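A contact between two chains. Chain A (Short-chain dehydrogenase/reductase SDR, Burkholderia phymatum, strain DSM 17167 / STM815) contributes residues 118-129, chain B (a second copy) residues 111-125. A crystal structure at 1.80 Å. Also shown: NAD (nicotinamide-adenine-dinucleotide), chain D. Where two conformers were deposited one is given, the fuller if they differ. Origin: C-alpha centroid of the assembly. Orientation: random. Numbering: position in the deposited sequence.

Chain A 118-129: VFGVNVMGVAHG
Chain B (111-125) SANDWAWVFGVNVMG

Helices from two copies of one protein often pack mainly through apolar side chains, and this pair from a short-chain dehydrogenase/reductase is a clear example. Residues 118-129 of chain A are helical throughout; in chain B the helix runs from 112, and S111(B) caps it, its OG accepting from D114(B) N at 3.0 Å while S111(B) N donates to D114(B) OD2 at 3.1 Å. Both copies widen into a pi-type turn at 120-124, where F119(A) O accepts from V123(A) N (3.1 Å) and M124(A) N (3.0 Å), and chain B repeats both bonds. The axes run nearly antiparallel, at 154°, and approach to 10.7 Å. The register follows from the CA pairs: F119(A) with F119(B) at 9.0 Å, M124(A) with W115(B) at 7.5 Å and H128(A) with A112(B) at 7.1 Å.

F119(A) gives up the most surface, 73 Å². Its CA-to-CB bond points toward chain B, with chi1 -89° (m) and chi2 73°, and F119(B) repeats these angles. The two rings meet edge to edge, CE2 of F119(A) lying 3.9 Å from CE2 of F119(B), while one face of each ring receives a valine methyl. V123(B) CG1 takes one face of the F119(A) ring, 4.1 Å from its centroid, and V123(A) CG1 does the same to F119(B); both valines are t. A branched, compact side chain suits this place, since it offers a methyl to the ring face.

W115(B), with 69 Å² covered, extends the seam. Its chi1 of -76° (m) and chi2 of 96° present a face to A127(A), whose CB sits 3.4 Å from the centroid of the six-membered ring, 13° off the normal, and 3.3 Å from W115(B) CE2. Alanine's single methyl fits closely against so broad a surface.

M124(A) is covered over 60 Å². Its CA-to-CB bond points sideways relative to chain B's stretch, but chi angles of -58° (m), -44° (m) and 170° (t) bring its end nearer. Its CE reaches F119(B) CB at 3.5 Å, and its SD lies 4.1 Å from W115(B) CB; the long, flexible chain thus spans two aromatic residues. M124(B) mirrors the first contact, its CE 3.5 Å from F119(A) CB. Beyond this, H128(A) (chi1 -71°, m; chi2 -41°) brings CE1 to 4.0 Å from A112(B) CB, at the ring's edge.

No hydrogen bond crosses between the stretches. Their 444 Å² of summed buried surface rests on close apolar packing.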

# COMPACT_ATOMS: atom_id res chain seq x y z
N VAL A 118 3.29 -9.54 -5.44
CA VAL A 118 2.66 -8.33 -5.96
C VAL A 118 3.26 -7.09 -5.30
O VAL A 118 3.58 -6.10 -5.98
CB VAL A 118 1.13 -8.41 -5.78
CG1 VAL A 118 0.48 -7.10 -6.21
CG2 VAL A 118 0.57 -9.57 -6.58
N PHE A 119 3.46 -7.12 -3.98
CA PHE A 119 4.04 -5.96 -3.33
C PHE A 119 5.50 -5.79 -3.69
O PHE A 119 5.98 -4.65 -3.79
CB PHE A 119 3.84 -6.02 -1.81
CG PHE A 119 2.53 -5.40 -1.37
CD1 PHE A 119 1.33 -6.04 -1.62
CD2 PHE A 119 2.50 -4.13 -0.81
CE1 PHE A 119 0.12 -5.45 -1.27
CE2 PHE A 119 1.29 -3.52 -0.45
CZ PHE A 119 0.10 -4.19 -0.68
N GLY A 120 6.23 -6.88 -3.93
CA GLY A 120 7.61 -6.76 -4.34
C GLY A 120 7.77 -5.99 -5.65
O GLY A 120 8.61 -5.10 -5.76
N VAL A 121 6.94 -6.31 -6.64
CA VAL A 121 7.01 -5.61 -7.93
C VAL A 121 6.34 -4.24 -7.84
O VAL A 121 6.95 -3.22 -8.19
CB VAL A 121 6.38 -6.46 -9.05
CG1 VAL A 121 6.43 -5.69 -10.39
CG2 VAL A 121 7.09 -7.81 -9.18
N ASN A 122 5.08 -4.20 -7.40
CA ASN A 122 4.26 -3.00 -7.59
C ASN A 122 4.63 -1.89 -6.62
O ASN A 122 4.47 -0.71 -6.97
CB ASN A 122 2.77 -3.31 -7.42
CG ASN A 122 2.22 -4.20 -8.53
OD1 ASN A 122 2.98 -4.71 -9.36
ND2 ASN A 122 0.91 -4.41 -8.52
N VAL A 123 5.09 -2.22 -5.41
CA VAL A 123 5.46 -1.21 -4.42
C VAL A 123 6.99 -1.09 -4.30
O VAL A 123 7.55 -0.00 -4.48
CB VAL A 123 4.81 -1.49 -3.05
CG1 VAL A 123 5.26 -0.44 -2.03
CG2 VAL A 123 3.27 -1.47 -3.17
N MET A 124 7.67 -2.19 -3.98
CA MET A 124 9.12 -2.09 -3.76
C MET A 124 9.86 -1.71 -5.04
O MET A 124 10.89 -1.03 -4.97
CB MET A 124 9.65 -3.40 -3.18
CG MET A 124 8.98 -3.78 -1.87
SD MET A 124 8.82 -2.36 -0.77
CE MET A 124 7.75 -3.01 0.50
N GLY A 125 9.36 -2.14 -6.20
CA GLY A 125 9.97 -1.70 -7.45
C GLY A 125 9.89 -0.19 -7.61
O GLY A 125 10.86 0.46 -8.00
N VAL A 126 8.73 0.38 -7.30
CA VAL A 126 8.58 1.83 -7.32
C VAL A 126 9.47 2.48 -6.26
O VAL A 126 10.16 3.48 -6.53
CB VAL A 126 7.10 2.20 -7.12
CG1 VAL A 126 6.96 3.72 -6.97
CG2 VAL A 126 6.27 1.65 -8.27
N ALA A 127 9.46 1.93 -5.04
CA ALA A 127 10.29 2.45 -3.96
C ALA A 127 11.77 2.45 -4.34
O ALA A 127 12.48 3.44 -4.13
CB ALA A 127 10.05 1.63 -2.69
N HIS A 128 12.27 1.32 -4.87
CA HIS A 128 13.66 1.25 -5.29
C HIS A 128 13.98 2.30 -6.36
O HIS A 128 15.04 2.94 -6.31
CB HIS A 128 13.97 -0.15 -5.84
CG HIS A 128 14.01 -1.22 -4.79
ND1 HIS A 128 14.59 -1.04 -3.56
CD2 HIS A 128 13.57 -2.51 -4.81
CE1 HIS A 128 14.50 -2.16 -2.86
NE2 HIS A 128 13.88 -3.06 -3.60
N GLY A 129 13.09 2.46 -7.33
CA GLY A 129 13.35 3.43 -8.39
C GLY A 129 13.45 4.84 -7.86
O GLY A 129 14.35 5.60 -8.23
N SER B 111 15.86 4.22 3.51
CA SER B 111 16.59 3.06 3.04
C SER B 111 15.63 1.97 2.55
O SER B 111 14.43 1.98 2.84
CB SER B 111 17.46 2.49 4.16
OG SER B 111 16.63 1.98 5.19
N ALA B 112 16.20 1.01 1.83
CA ALA B 112 15.43 -0.18 1.48
C ALA B 112 14.95 -0.90 2.73
O ALA B 112 13.81 -1.40 2.77
CB ALA B 112 16.28 -1.11 0.61
N ASN B 113 15.79 -0.95 3.78
CA ASN B 113 15.38 -1.56 5.04
C ASN B 113 14.15 -0.88 5.64
O ASN B 113 13.27 -1.54 6.20
CB ASN B 113 16.52 -1.53 6.05
CG ASN B 113 17.58 -2.57 5.78
OD1 ASN B 113 17.40 -3.46 4.93
ND2 ASN B 113 18.70 -2.48 6.50
N ASP B 114 14.10 0.46 5.57
CA ASP B 114 12.94 1.19 6.08
C ASP B 114 11.66 0.73 5.40
O ASP B 114 10.65 0.48 6.06
CB ASP B 114 13.12 2.70 5.86
CG ASP B 114 14.20 3.31 6.72
OD1 ASP B 114 14.58 2.72 7.75
OD2 ASP B 114 14.68 4.40 6.34
N TRP B 115 11.69 0.65 4.06
CA TRP B 115 10.54 0.16 3.30
C TRP B 115 10.15 -1.24 3.74
O TRP B 115 8.97 -1.53 3.98
CB TRP B 115 10.86 0.16 1.80
CG TRP B 115 10.85 1.50 1.17
CD1 TRP B 115 11.92 2.32 0.96
CD2 TRP B 115 9.71 2.18 0.65
NE1 TRP B 115 11.51 3.47 0.33
CE2 TRP B 115 10.15 3.41 0.13
CE3 TRP B 115 8.35 1.85 0.57
CZ2 TRP B 115 9.28 4.33 -0.46
CZ3 TRP B 115 7.48 2.77 -0.02
CH2 TRP B 115 7.95 3.99 -0.52
N ALA B 116 11.14 -2.13 3.83
CA ALA B 116 10.87 -3.52 4.19
C ALA B 116 10.30 -3.63 5.60
O ALA B 116 9.37 -4.42 5.85
CB ALA B 116 12.16 -4.33 4.06
N TRP B 117 10.84 -2.84 6.54
CA TRP B 117 10.36 -2.87 7.92
C TRP B 117 8.91 -2.44 8.00
O TRP B 117 8.07 -3.15 8.55
CB TRP B 117 11.22 -1.96 8.79
CG TRP B 117 10.80 -1.91 10.23
CD1 TRP B 117 10.32 -2.95 11.00
CD2 TRP B 117 10.83 -0.76 11.08
NE1 TRP B 117 10.08 -2.51 12.28
CE2 TRP B 117 10.38 -1.17 12.36
CE3 TRP B 117 11.21 0.58 10.89
CZ2 TRP B 117 10.28 -0.28 13.43
CZ3 TRP B 117 11.11 1.45 11.96
CH2 TRP B 117 10.65 1.02 13.22
N VAL B 118 8.61 -1.25 7.47
CA VAL B 118 7.28 -0.68 7.65
C VAL B 118 6.23 -1.52 6.92
O VAL B 118 5.17 -1.83 7.47
CB VAL B 118 7.26 0.80 7.21
CG1 VAL B 118 5.85 1.36 7.29
CG2 VAL B 118 8.21 1.61 8.08
N PHE B 119 6.53 -1.93 5.68
CA PHE B 119 5.55 -2.74 4.96
C PHE B 119 5.44 -4.13 5.55
O PHE B 119 4.34 -4.70 5.54
CB PHE B 119 5.88 -2.78 3.46
CG PHE B 119 5.24 -1.65 2.69
CD1 PHE B 119 5.73 -0.35 2.82
CD2 PHE B 119 4.09 -1.85 1.93
CE1 PHE B 119 5.12 0.71 2.16
CE2 PHE B 119 3.47 -0.79 1.26
CZ PHE B 119 3.99 0.48 1.37
N GLY B 120 6.53 -4.67 6.10
CA GLY B 120 6.44 -5.98 6.73
C GLY B 120 5.46 -5.99 7.90
O GLY B 120 4.63 -6.90 8.01
N VAL B 121 5.52 -4.98 8.76
CA VAL B 121 4.61 -4.92 9.90
C VAL B 121 3.23 -4.43 9.47
O VAL B 121 2.21 -5.08 9.75
CB VAL B 121 5.18 -4.02 11.02
CG1 VAL B 121 4.18 -3.92 12.19
CG2 VAL B 121 6.53 -4.54 11.49
N ASN B 122 3.17 -3.27 8.81
CA ASN B 122 1.89 -2.58 8.64
C ASN B 122 1.01 -3.22 7.58
O ASN B 122 -0.22 -3.13 7.69
CB ASN B 122 2.10 -1.11 8.25
CG ASN B 122 2.73 -0.29 9.37
OD1 ASN B 122 3.13 -0.83 10.40
ND2 ASN B 122 2.83 1.03 9.16
N VAL B 123 1.59 -3.83 6.55
CA VAL B 123 0.82 -4.48 5.49
C VAL B 123 0.84 -6.01 5.63
O VAL B 123 -0.21 -6.65 5.72
CB VAL B 123 1.28 -4.03 4.09
CG1 VAL B 123 0.48 -4.77 3.01
CG2 VAL B 123 1.12 -2.51 3.91
N MET B 124 2.04 -6.61 5.63
CA MET B 124 2.10 -8.07 5.67
C MET B 124 1.55 -8.63 6.98
O MET B 124 0.98 -9.72 6.99
CB MET B 124 3.53 -8.54 5.42
CG MET B 124 4.09 -8.06 4.09
SD MET B 124 2.88 -8.25 2.77
CE MET B 124 3.67 -7.34 1.44
N GLY B 125 1.71 -7.90 8.08
CA GLY B 125 1.10 -8.33 9.33
C GLY B 125 -0.41 -8.40 9.22
O GLY B 125 -1.04 -9.36 9.67
PA NAD D . 2.30 -5.79 -19.33
O1A NAD D . 2.21 -7.17 -18.80
O2A NAD D . 1.97 -5.69 -20.81
O5B NAD D . 3.73 -5.12 -19.03
C5B NAD D . 4.26 -5.18 -17.68
C4B NAD D . 5.71 -5.56 -17.79
O4B NAD D . 6.34 -5.58 -16.49
C3B NAD D . 5.97 -6.94 -18.42
O3B NAD D . 6.81 -6.80 -19.56
C2B NAD D . 6.63 -7.74 -17.28
O2B NAD D . 7.58 -8.69 -17.72
C1B NAD D . 7.28 -6.62 -16.48
N9A NAD D . 7.61 -6.96 -15.10
C8A NAD D . 6.86 -7.73 -14.25
N7A NAD D . 7.46 -8.01 -13.11
C5A NAD D . 8.69 -7.37 -13.23
C6A NAD D . 9.80 -7.29 -12.37
N6A NAD D . 9.88 -7.91 -11.18
N1A NAD D . 10.87 -6.57 -12.79
C2A NAD D . 10.81 -5.98 -13.99
N3A NAD D . 9.83 -6.00 -14.89
C4A NAD D . 8.78 -6.71 -14.44
O3 NAD D . 1.27 -4.90 -18.51
PN NAD D . 0.98 -3.33 -18.51
O1N NAD D . 1.77 -2.68 -19.58
O2N NAD D . -0.49 -3.12 -18.47
O5D NAD D . 1.59 -2.96 -17.08
C5D NAD D . 2.27 -1.70 -16.83
C4D NAD D . 1.73 -1.09 -15.56
O4D NAD D . 0.39 -0.59 -15.78
C3D NAD D . 1.65 -2.04 -14.35
O3D NAD D . 2.15 -1.41 -13.17
C2D NAD D . 0.14 -2.33 -14.26
O2D NAD D . -0.26 -2.72 -12.95
C1D NAD D . -0.40 -0.97 -14.69
N1N NAD D . -1.87 -0.90 -15.10
C2N NAD D . -2.28 -1.67 -16.13
C3N NAD D . -3.60 -1.61 -16.55
C7N NAD D . -4.07 -2.30 -17.79
O7N NAD D . -5.28 -2.50 -17.95
N7N NAD D . -3.15 -2.79 -18.61
C4N NAD D . -4.48 -0.75 -15.90
C5N NAD D . -4.02 0.05 -14.86
C6N NAD D . -2.71 -0.05 -14.46